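Long-range contacts in GTP-binding nuclear protein GSP1 (Encephalitozoon cuniculi, PDB 4DJT), which binds GTP and GDP as a Ran-family small GTPase and is probably required for protein import into the nucleus and for RNA export: residues V22-Y27 against V65-G70; S86-F91 against A118-C123; V122-I127 against Y149-I154. All coordinates share one frame; numbering follows the deposited sequence.

Contact 1 (V22-Y27 against V65-G70). With MG (magnesium ion), chain D; GDP (guanosine-5'-diphosphate), chain C.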
loop_
_atom_site.group_PDB
_atom_site.type_symbol
_atom_site.label_atom_id
_atom_site.label_comp_id
_atom_site.label_asym_id
_atom_site.label_seq_id
_atom_site.Cartn_x
_atom_site.Cartn_y
_atom_site.Cartn_z
ATOM N N VAL A 22 0.737 -1.836 -11.389
ATOM C CA VAL A 22 2.027 -1.634 -10.686
ATOM C C VAL A 22 2.309 -2.704 -9.656
ATOM O O VAL A 22 3.443 -2.831 -9.226
ATOM C CB VAL A 22 2.164 -0.251 -10.030
ATOM C CG1 VAL A 22 2.002 0.867 -11.077
ATOM C CG2 VAL A 22 1.164 -0.071 -8.902
ATOM N N GLY A 23 1.270 -3.465 -9.246
ATOM C CA GLY A 23 1.425 -4.611 -8.339
ATOM C C GLY A 23 0.747 -4.471 -6.961
ATOM O O GLY A 23 1.079 -5.199 -6.060
ATOM N N LYS A 24 -0.176 -3.512 -6.798
ATOM C CA LYS A 24 -0.878 -3.327 -5.516
ATOM C C LYS A 24 -1.541 -4.624 -5.035
ATOM O O LYS A 24 -1.351 -5.041 -3.878
ATOM C CB LYS A 24 -1.924 -2.225 -5.648
ATOM C CG LYS A 24 -1.329 -0.877 -6.041
ATOM C CD LYS A 24 -2.382 0.207 -6.131
ATOM C CE LYS A 24 -3.498 -0.106 -7.130
ATOM N NZ LYS A 24 -3.028 -0.097 -8.541
ATOM N N THR A 25 -2.329 -5.242 -5.907
ATOM C CA THR A 25 -3.062 -6.443 -5.542
ATOM C C THR A 25 -2.135 -7.618 -5.302
ATOM O O THR A 25 -2.301 -8.360 -4.309
ATOM C CB THR A 25 -4.129 -6.747 -6.626
ATOM O OG1 THR A 25 -5.017 -5.620 -6.713
ATOM C CG2 THR A 25 -4.914 -7.984 -6.272
ATOM N N THR A 26 -1.106 -7.756 -6.133
ATOM C CA THR A 26 -0.100 -8.820 -5.925
ATOM C C THR A 26 0.556 -8.718 -4.540
ATOM O O THR A 26 0.781 -9.747 -3.855
ATOM C CB THR A 26 0.953 -8.858 -7.061
ATOM O OG1 THR A 26 0.270 -8.990 -8.330
ATOM C CG2 THR A 26 1.911 -10.060 -6.875
ATOM N N TYR A 27 0.818 -7.482 -4.122
ATOM C CA TYR A 27 1.407 -7.207 -2.829
ATOM C C TYR A 27 0.521 -7.673 -1.689
ATOM O O TYR A 27 0.958 -8.471 -0.863
ATOM C CB TYR A 27 1.658 -5.733 -2.677
ATOM C CG TYR A 27 2.285 -5.314 -1.345
ATOM C CD1 TYR A 27 3.623 -5.604 -1.057
ATOM C CD2 TYR A 27 1.578 -4.567 -0.435
ATOM C CE1 TYR A 27 4.206 -5.192 0.124
ATOM C CE2 TYR A 27 2.155 -4.148 0.755
ATOM C CZ TYR A 27 3.470 -4.475 1.032
ATOM O OH TYR A 27 4.040 -4.031 2.231
ATOM N N VAL A 65 -5.957 -2.793 5.337
ATOM C CA VAL A 65 -5.331 -2.308 4.137
ATOM C C VAL A 65 -6.331 -2.400 2.970
ATOM O O VAL A 65 -6.806 -3.468 2.646
ATOM C CB VAL A 65 -4.024 -3.101 3.808
ATOM C CG1 VAL A 65 -3.299 -2.435 2.638
ATOM C CG2 VAL A 65 -3.143 -3.192 5.030
ATOM N N TRP A 66 -6.717 -1.245 2.414
ATOM C CA TRP A 66 -7.680 -1.190 1.307
ATOM C C TRP A 66 -7.013 -1.298 -0.003
ATOM O O TRP A 66 -5.994 -0.637 -0.247
ATOM C CB TRP A 66 -8.466 0.110 1.352
ATOM C CG TRP A 66 -9.483 0.119 2.443
ATOM C CD1 TRP A 66 -9.394 -0.481 3.688
ATOM C CD2 TRP A 66 -10.787 0.765 2.425
ATOM N NE1 TRP A 66 -10.545 -0.282 4.393
ATOM C CE2 TRP A 66 -11.399 0.484 3.701
ATOM C CE3 TRP A 66 -11.474 1.548 1.496
ATOM C CZ2 TRP A 66 -12.665 0.952 4.029
ATOM C CZ3 TRP A 66 -12.736 2.021 1.834
ATOM C CH2 TRP A 66 -13.318 1.735 3.074
ATOM N N ASP A 67 -7.570 -2.129 -0.865
ATOM C CA ASP A 67 -7.075 -2.300 -2.246
ATOM C C ASP A 67 -8.240 -2.057 -3.149
ATOM O O ASP A 67 -9.370 -2.384 -2.785
ATOM C CB ASP A 67 -6.579 -3.737 -2.458
ATOM C CG ASP A 67 -5.952 -3.968 -3.825
ATOM O OD1 ASP A 67 -5.401 -3.010 -4.372
ATOM O OD2 ASP A 67 -5.941 -5.160 -4.309
ATOM N N THR A 68 -7.984 -1.563 -4.353
ATOM C CA THR A 68 -9.042 -1.352 -5.313
ATOM C C THR A 68 -9.404 -2.675 -6.016
ATOM O O THR A 68 -8.728 -3.672 -5.874
ATOM C CB THR A 68 -8.646 -0.380 -6.427
ATOM O OG1 THR A 68 -7.755 -1.045 -7.351
ATOM C CG2 THR A 68 -8.035 0.877 -5.873
ATOM N N ALA A 69 -10.514 -2.645 -6.751
ATOM C CA ALA A 69 -10.896 -3.748 -7.640
ATOM C C ALA A 69 -10.525 -3.451 -9.125
ATOM O O ALA A 69 -11.072 -4.056 -10.039
ATOM C CB ALA A 69 -12.408 -4.001 -7.497
ATOM N N GLY A 70 -9.596 -2.523 -9.352
ATOM C CA GLY A 70 -9.066 -2.264 -10.660
ATOM C C GLY A 70 -9.599 -0.997 -11.313
ATOM O O GLY A 70 -9.147 -0.622 -12.401
HETATM MG MG MG D . -5.382 -4.359 -8.329
HETATM P PB GDP C . -2.405 -3.584 -9.627
HETATM O O1B GDP C . -3.272 -4.193 -8.513
HETATM O O2B GDP C . -1.497 -2.452 -9.175
HETATM O O3B GDP C . -3.210 -3.318 -10.897
HETATM O O3A GDP C . -1.378 -4.717 -10.152
HETATM P PA GDP C . -1.495 -6.303 -10.056
HETATM O O1A GDP C . -1.153 -6.826 -8.675
HETATM O O2A GDP C . -2.794 -6.703 -10.681
HETATM O "O5'" GDP C . -0.311 -6.826 -10.969
HETATM C "C5'" GDP C . -0.231 -6.353 -12.327
HETATM C "C4'" GDP C . 0.674 -7.301 -13.090
HETATM O "O4'" GDP C . 1.998 -7.153 -12.618
HETATM C "C3'" GDP C . 0.324 -8.748 -12.865
HETATM O "O3'" GDP C . 0.594 -9.455 -14.059
HETATM C "C2'" GDP C . 1.275 -9.239 -11.819
HETATM O "O2'" GDP C . 1.610 -10.637 -11.911
HETATM C "C1'" GDP C . 2.474 -8.363 -12.103
HETATM N N9 GDP C . 3.229 -8.092 -10.888
HETATM C C8 GDP C . 2.808 -7.536 -9.730
HETATM N N7 GDP C . 3.837 -7.483 -8.846
HETATM C C5 GDP C . 4.926 -7.937 -9.463
HETATM C C6 GDP C . 6.344 -8.139 -9.118
HETATM O O6 GDP C . 6.811 -7.827 -7.983
HETATM N N1 GDP C . 7.144 -8.666 -10.070
HETATM C C2 GDP C . 6.677 -9.012 -11.303
HETATM N N2 GDP C . 7.508 -9.532 -12.207
HETATM N N3 GDP C . 5.391 -8.858 -11.675
HETATM C C4 GDP C . 4.511 -8.339 -10.801
HETATM O O HOH W 1 -5.541 -2.803 -6.926
HETATM O O HOH W 2 -7.362 -4.729 -8.075
HETATM O O HOH W 3 -5.740 -2.883 -9.862
HETATM O O HOH W 4 -5.184 -5.928 -9.717
#

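Contact 2 (S86-F91 against A118-C123). Unlike the reference sequence in segment 86-91: Leu90 (reference Phe).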
loop_
_atom_site.group_PDB
_atom_site.type_symbol
_atom_site.label_atom_id
_atom_site.label_comp_id
_atom_site.label_asym_id
_atom_site.label_seq_id
_atom_site.Cartn_x
_atom_site.Cartn_y
_atom_site.Cartn_z
ATOM N N SER A 86 -5.146 6.412 7.823
ATOM C CA SER A 86 -4.040 6.909 8.624
ATOM C C SER A 86 -2.765 7.008 7.811
ATOM O O SER A 86 -1.820 7.643 8.262
ATOM C CB SER A 86 -3.790 6.002 9.834
ATOM O OG SER A 86 -4.787 6.158 10.806
ATOM N N GLY A 87 -2.707 6.334 6.650
ATOM C CA GLY A 87 -1.502 6.282 5.845
ATOM C C GLY A 87 -1.780 5.684 4.501
ATOM O O GLY A 87 -2.900 5.217 4.258
ATOM N N ALA A 88 -0.767 5.706 3.630
ATOM C CA ALA A 88 -0.861 5.140 2.292
ATOM C C ALA A 88 0.452 4.461 1.950
ATOM O O ALA A 88 1.544 4.870 2.428
ATOM C CB ALA A 88 -1.200 6.214 1.254
ATOM N N ILE A 89 0.362 3.416 1.127
ATOM C CA ILE A 89 1.494 2.799 0.507
ATOM C C ILE A 89 1.315 3.023 -0.974
ATOM O O ILE A 89 0.302 2.629 -1.547
ATOM C CB ILE A 89 1.635 1.265 0.811
ATOM C CG1 ILE A 89 1.683 1.022 2.310
ATOM C CG2 ILE A 89 2.902 0.701 0.158
ATOM C CD1 ILE A 89 1.637 -0.448 2.726
ATOM N N LEU A 90 2.251 3.756 -1.565
ATOM C CA LEU A 90 2.129 4.213 -2.947
ATOM C C LEU A 90 3.153 3.498 -3.787
ATOM O O LEU A 90 4.348 3.541 -3.487
ATOM C CB LEU A 90 2.315 5.753 -3.000
ATOM C CG LEU A 90 2.411 6.390 -4.393
ATOM C CD1 LEU A 90 1.153 6.159 -5.219
ATOM C CD2 LEU A 90 2.713 7.884 -4.251
ATOM N N PHE A 91 2.690 2.746 -4.794
ATOM C CA PHE A 91 3.563 1.897 -5.573
ATOM C C PHE A 91 3.788 2.490 -6.948
ATOM O O PHE A 91 2.889 3.115 -7.519
ATOM C CB PHE A 91 2.914 0.545 -5.816
ATOM C CG PHE A 91 2.645 -0.237 -4.568
ATOM C CD1 PHE A 91 3.445 -1.286 -4.220
ATOM C CD2 PHE A 91 1.550 0.060 -3.781
ATOM C CE1 PHE A 91 3.204 -2.018 -3.042
ATOM C CE2 PHE A 91 1.290 -0.660 -2.623
ATOM C CZ PHE A 91 2.120 -1.701 -2.263
ATOM N N ALA A 118 -0.431 12.667 7.204
ATOM C CA ALA A 118 -0.478 11.194 7.136
ATOM C C ALA A 118 0.670 10.615 6.329
ATOM O O ALA A 118 0.915 11.026 5.181
ATOM C CB ALA A 118 -1.817 10.738 6.569
ATOM N N PRO A 119 1.369 9.633 6.896
ATOM C CA PRO A 119 2.542 9.123 6.222
ATOM C C PRO A 119 2.207 8.428 4.911
ATOM O O PRO A 119 1.208 7.659 4.829
ATOM C CB PRO A 119 3.106 8.104 7.205
ATOM C CG PRO A 119 1.975 7.756 8.100
ATOM C CD PRO A 119 1.214 9.040 8.241
ATOM N N ILE A 120 3.045 8.678 3.912
ATOM C CA ILE A 120 2.988 7.985 2.649
ATOM C C ILE A 120 4.318 7.249 2.447
ATOM O O ILE A 120 5.366 7.856 2.535
ATOM C CB ILE A 120 2.766 8.963 1.480
ATOM C CG1 ILE A 120 1.507 9.817 1.682
ATOM C CG2 ILE A 120 2.676 8.216 0.172
ATOM C CD1 ILE A 120 1.231 10.762 0.524
ATOM N N VAL A 121 4.267 5.931 2.227
ATOM C CA VAL A 121 5.463 5.137 2.004
ATOM C C VAL A 121 5.474 4.839 0.539
ATOM O O VAL A 121 4.434 4.472 -0.022
ATOM C CB VAL A 121 5.420 3.829 2.811
ATOM C CG1 VAL A 121 6.498 2.874 2.368
ATOM C CG2 VAL A 121 5.535 4.133 4.319
ATOM N N VAL A 122 6.628 5.040 -0.096
ATOM C CA VAL A 122 6.749 4.813 -1.533
ATOM C C VAL A 122 7.477 3.510 -1.759
ATOM O O VAL A 122 8.534 3.292 -1.193
ATOM C CB VAL A 122 7.473 5.974 -2.258
ATOM C CG1 VAL A 122 7.715 5.622 -3.734
ATOM C CG2 VAL A 122 6.642 7.245 -2.153
ATOM N N CYS A 123 6.882 2.641 -2.592
ATOM C CA CYS A 123 7.475 1.358 -2.961
ATOM C C CYS A 123 7.746 1.246 -4.451
ATOM O O CYS A 123 6.844 1.336 -5.263
ATOM C CB CYS A 123 6.560 0.177 -2.574
ATOM S SG CYS A 123 6.320 0.044 -0.789
#

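Contact 3 (V122-I127 against Y149-I154). With GDP (guanosine-5'-diphosphate), chain C.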
loop_
_atom_site.group_PDB
_atom_site.type_symbol
_atom_site.label_atom_id
_atom_site.label_comp_id
_atom_site.label_asym_id
_atom_site.label_seq_id
_atom_site.Cartn_x
_atom_site.Cartn_y
_atom_site.Cartn_z
ATOM N N VAL A 122 6.628 5.040 -0.096
ATOM C CA VAL A 122 6.749 4.813 -1.533
ATOM C C VAL A 122 7.477 3.510 -1.759
ATOM O O VAL A 122 8.534 3.292 -1.193
ATOM C CB VAL A 122 7.473 5.974 -2.258
ATOM C CG1 VAL A 122 7.715 5.622 -3.734
ATOM C CG2 VAL A 122 6.642 7.245 -2.153
ATOM N N CYS A 123 6.882 2.641 -2.592
ATOM C CA CYS A 123 7.475 1.358 -2.961
ATOM C C CYS A 123 7.746 1.246 -4.451
ATOM O O CYS A 123 6.844 1.336 -5.263
ATOM C CB CYS A 123 6.560 0.177 -2.574
ATOM S SG CYS A 123 6.320 0.044 -0.789
ATOM N N ALA A 124 9.017 1.051 -4.764
ATOM C CA ALA A 124 9.472 0.661 -6.067
ATOM C C ALA A 124 9.246 -0.832 -6.231
ATOM O O ALA A 124 10.011 -1.643 -5.692
ATOM C CB ALA A 124 10.972 0.986 -6.191
ATOM N N ASN A 125 8.232 -1.205 -7.011
ATOM C CA ASN A 125 7.887 -2.612 -7.165
ATOM C C ASN A 125 8.420 -3.233 -8.473
ATOM O O ASN A 125 8.716 -2.518 -9.441
ATOM C CB ASN A 125 6.368 -2.796 -7.056
ATOM C CG ASN A 125 5.956 -4.259 -7.000
ATOM O OD1 ASN A 125 6.594 -5.054 -6.301
ATOM N ND2 ASN A 125 4.818 -4.609 -7.676
ATOM N N LYS A 126 8.533 -4.558 -8.461
ATOM C CA LYS A 126 8.952 -5.353 -9.633
ATOM C C LYS A 126 10.447 -5.227 -9.838
ATOM O O LYS A 126 10.940 -5.388 -10.974
ATOM C CB LYS A 126 8.210 -4.931 -10.896
ATOM C CG LYS A 126 6.707 -4.988 -10.777
ATOM C CD LYS A 126 6.037 -5.012 -12.121
ATOM C CE LYS A 126 4.535 -4.843 -12.035
ATOM N NZ LYS A 126 3.885 -4.662 -13.371
ATOM N N ILE A 127 11.189 -4.979 -8.745
ATOM C CA ILE A 127 12.666 -4.919 -8.848
ATOM C C ILE A 127 13.240 -6.238 -9.320
ATOM O O ILE A 127 14.432 -6.315 -9.608
ATOM C CB ILE A 127 13.370 -4.558 -7.518
ATOM C CG1 ILE A 127 13.085 -5.633 -6.437
ATOM C CG2 ILE A 127 12.961 -3.158 -7.084
ATOM C CD1 ILE A 127 13.806 -5.392 -5.132
ATOM N N TYR A 149 9.917 10.906 0.975
ATOM C CA TYR A 149 8.994 9.873 1.467
ATOM C C TYR A 149 9.840 8.674 1.751
ATOM O O TYR A 149 10.831 8.428 1.051
ATOM C CB TYR A 149 7.918 9.540 0.421
ATOM C CG TYR A 149 7.073 10.749 0.066
ATOM C CD1 TYR A 149 5.977 11.101 0.829
ATOM C CD2 TYR A 149 7.405 11.575 -1.027
ATOM C CE1 TYR A 149 5.215 12.224 0.517
ATOM C CE2 TYR A 149 6.650 12.700 -1.343
ATOM C CZ TYR A 149 5.571 13.032 -0.569
ATOM O OH TYR A 149 4.826 14.143 -0.867
ATOM N N GLU A 150 9.522 7.952 2.819
ATOM C CA GLU A 150 10.223 6.731 3.128
ATOM C C GLU A 150 10.013 5.796 1.954
ATOM O O GLU A 150 8.931 5.748 1.394
ATOM C CB GLU A 150 9.702 6.108 4.422
ATOM C CG GLU A 150 10.666 5.085 5.015
ATOM C CD GLU A 150 11.815 5.709 5.801
ATOM O OE1 GLU A 150 11.835 6.934 5.951
ATOM O OE2 GLU A 150 12.686 4.952 6.323
ATOM N N TYR A 151 11.079 5.115 1.537
ATOM C CA TYR A 151 11.153 4.497 0.216
ATOM C C TYR A 151 11.707 3.104 0.357
ATOM O O TYR A 151 12.761 2.907 0.953
ATOM C CB TYR A 151 12.067 5.341 -0.688
ATOM C CG TYR A 151 12.225 4.885 -2.137
ATOM C CD1 TYR A 151 11.381 5.380 -3.140
ATOM C CD2 TYR A 151 13.226 3.998 -2.507
ATOM C CE1 TYR A 151 11.535 5.005 -4.470
ATOM C CE2 TYR A 151 13.391 3.625 -3.856
ATOM C CZ TYR A 151 12.550 4.128 -4.810
ATOM O OH TYR A 151 12.692 3.768 -6.121
ATOM N N PHE A 152 11.009 2.136 -0.227
ATOM C CA PHE A 152 11.494 0.759 -0.245
ATOM C C PHE A 152 11.465 0.167 -1.635
ATOM O O PHE A 152 10.545 0.423 -2.402
ATOM C CB PHE A 152 10.644 -0.130 0.671
ATOM C CG PHE A 152 10.600 0.349 2.097
ATOM C CD1 PHE A 152 11.696 0.196 2.917
ATOM C CD2 PHE A 152 9.508 1.046 2.577
ATOM C CE1 PHE A 152 11.692 0.673 4.221
ATOM C CE2 PHE A 152 9.484 1.501 3.877
ATOM C CZ PHE A 152 10.568 1.315 4.704
ATOM N N GLU A 153 12.480 -0.644 -1.934
ATOM C CA GLU A 153 12.492 -1.479 -3.158
ATOM C C GLU A 153 11.928 -2.840 -2.776
ATOM O O GLU A 153 12.367 -3.446 -1.792
ATOM C CB GLU A 153 13.921 -1.569 -3.713
ATOM C CG GLU A 153 14.478 -0.177 -4.005
ATOM C CD GLU A 153 15.840 -0.151 -4.700
ATOM O OE1 GLU A 153 16.595 -1.168 -4.618
ATOM O OE2 GLU A 153 16.142 0.905 -5.327
ATOM N N ILE A 154 10.880 -3.276 -3.468
ATOM C CA ILE A 154 10.212 -4.560 -3.126
ATOM C C ILE A 154 9.935 -5.395 -4.390
ATOM O O ILE A 154 9.913 -4.884 -5.513
ATOM C CB ILE A 154 8.842 -4.361 -2.402
ATOM C CG1 ILE A 154 7.815 -3.735 -3.322
ATOM C CG2 ILE A 154 8.956 -3.441 -1.164
ATOM C CD1 ILE A 154 6.386 -3.683 -2.738
HETATM P PB GDP C . -2.405 -3.584 -9.627
HETATM O O1B GDP C . -3.272 -4.193 -8.513
HETATM O O2B GDP C . -1.497 -2.452 -9.175
HETATM O O3B GDP C . -3.210 -3.318 -10.897
HETATM O O3A GDP C . -1.378 -4.717 -10.152
HETATM P PA GDP C . -1.495 -6.303 -10.056
HETATM O O1A GDP C . -1.153 -6.826 -8.675
HETATM O O2A GDP C . -2.794 -6.703 -10.681
HETATM O "O5'" GDP C . -0.311 -6.826 -10.969
HETATM C "C5'" GDP C . -0.231 -6.353 -12.327
HETATM C "C4'" GDP C . 0.674 -7.301 -13.090
HETATM O "O4'" GDP C . 1.998 -7.153 -12.618
HETATM C "C3'" GDP C . 0.324 -8.748 -12.865
HETATM O "O3'" GDP C . 0.594 -9.455 -14.059
HETATM C "C2'" GDP C . 1.275 -9.239 -11.819
HETATM O "O2'" GDP C . 1.610 -10.637 -11.911
HETATM C "C1'" GDP C . 2.474 -8.363 -12.103
HETATM N N9 GDP C . 3.229 -8.092 -10.888
HETATM C C8 GDP C . 2.808 -7.536 -9.730
HETATM N N7 GDP C . 3.837 -7.483 -8.846
HETATM C C5 GDP C . 4.926 -7.937 -9.463
HETATM C C6 GDP C . 6.344 -8.139 -9.118
HETATM O O6 GDP C . 6.811 -7.827 -7.983
HETATM N N1 GDP C . 7.144 -8.666 -10.070
HETATM C C2 GDP C . 6.677 -9.012 -11.303
HETATM N N2 GDP C . 7.508 -9.532 -12.207
HETATM N N3 GDP C . 5.391 -8.858 -11.675
HETATM C C4 GDP C . 4.511 -8.339 -10.801
#

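Contact 1 (V22-Y27 against V65-G70)
Thr25 and Asp67 meet where the P-loop runs into its helix and strand 60-68 ends within the DxxG motif of small GTPases, Asp67 to Gly70, beside the magnesium ion. Thr25 OG1 coordinates the metal at 2.1 Å and donates a hydrogen bond of 2.6 Å to Asp67 OD2. The acceptor uses its syn lone pair, the one on the side of OD1, and the two side chains cross at about a right angle. Asp67 CG stands anti to the backbone N (chi1 -176°), which directs CG toward the start of the helix. Tyr194 OH also bonds to OD2. Asp67 does not touch the metal; water 1, a metal ligand, lies 2.6 Å from its OD1 and within bonding distance of Thr68 OG1, its acceptors outnumbering its protons, so the aspartate acts in the second shell. Water 2, another ligand, donates to Thr68 O, and GDP O1B and waters 3 and 4 complete six-fold coordination. Lys24 lays CB 3.8 Å from Asp67 OD1, then bends at chi3 and chi4, and its NZ donates to GDP O2B while forming a salt bridge with Glu72. O2B also accepts from the backbone N of both Gly23 and Lys24, a three-donor grip consistent with stabilised phosphate charge. Thr68 OG1, also hydrogen-bonded to Glu72, closes an ST turn, accepting from Gly70 N at 3.1 Å with an N-H...O angle of 156°.

Contact 2 (S86-F91 against A118-C123)
Two neighbouring inner strands of the Ras-like sheet, 87-93 and 120-125, parallel to each other, meet here, linked through helix 103-114 in a beta-alpha-beta crossover. Their axes approach to 4.7 Å at 22°, and four backbone hydrogen bonds set the register: Ala88 N to Pro119 O, Val121 N to Ala88 O, Leu90 N to Val121 O and Cys123 N to Leu90 O. The third is the straightest, 2.8 Å between Leu90 N and Val121 O with 176° at the hydrogen. On the face carrying Ala88, Leu90, Ile120 and Val122, the Ile120 methyl CG2 lies 4.0 Å from Leu90 CB, while Leu90 CD2 and Val122 CG2 are a looser 4.5 Å apart; Trp106 and Val107 of helix 103-114 pack on Leu90. The other face bears Ile89, Phe91, Val121 and Cys123. Here Cys123 SG is anti to its carbonyl carbon (chi1 -64°) and touches Ile89 CG2 at 3.6 Å. The same sulfur makes an oblique sulfur-aromatic contact, 4.8 Å from the centroid of the Phe91 ring. Tyr27 meets that ring edge-to-face. Cys123 CB comes nearer to it than the sulfur does, lying 3.8 Å from Phe91 CD1.

Contact 3 (V122-I127 against Y149-I154)
Val122 and Tyr151 pair in the last parallel ladder of the Ras-like sheet, where strand 120-125 meets the outermost strand 150-154 and then runs into the NKxD guanine-recognition motif. The tight part is four short backbone bonds: Val122 N to Glu150 O, Phe152 N to Val122 O, Ala124 N to Phe152 O and Ile154 N to Ala124 O. Val122 spreads its two methyls, CG1 lying 3.7 Å from Tyr151 CD1 and CG2 against Tyr149 CB. Farther along the Tyr151 side chain, its OH comes within 3.3 Å of Ala124 CB. On the opposite face Ile154 turns CG1 between its backbone N and carbonyl carbon (chi1 67°); CD1 reaches Cys123 CB at 3.9 Å and CG1 lies against Asn125 OD1. Toward the nucleotide the pairing loosens: the bonds from Lys126 N and Ile127 N to Ile154 O are both weak, the latter 3.5 Å. At the solvent side, the Ile127 and exposed Glu153 side chains cross at about a right angle, Ile127 CG2 3.8 Å from Glu153 CB. Asn125 ND2 bonds to Val22 O and its OD1 accepts from Ala156 N, two ties that hold the amide next to the base. Lys126 lies extended over one face of the purine, CG 3.6 Å from GDP C6; its NZ binds Gly21 O, forms a salt bridge with Asp93 and makes only a weak bond to GDP O4', 3.2 Å away.

In the fold
All three contacts reach one sheet, contact 1 at strand 60-68. Contacts 2 and 3 share Val122 and Cys123 and extend it outward through strand 120-125: contact 2 is buried between inner strands, whereas contact 3 reaches the outermost strand and is only partly buried. Contact 1 is buried too, yet it covers far less area, 167 Å² against 472 and 571 Å², and its chemistry is polar, built on metal, waters and phosphate instead of a backbone ladder. Contacts 1 and 3 hold opposite ends of GDP, the diphosphate and the base, and are tied through Asn125. Contact 2 touches both, meeting contact 1 through Phe91 and Tyr27 and contact 3 through Phe91 CE1, 3.6 Å from Ile154 CD1.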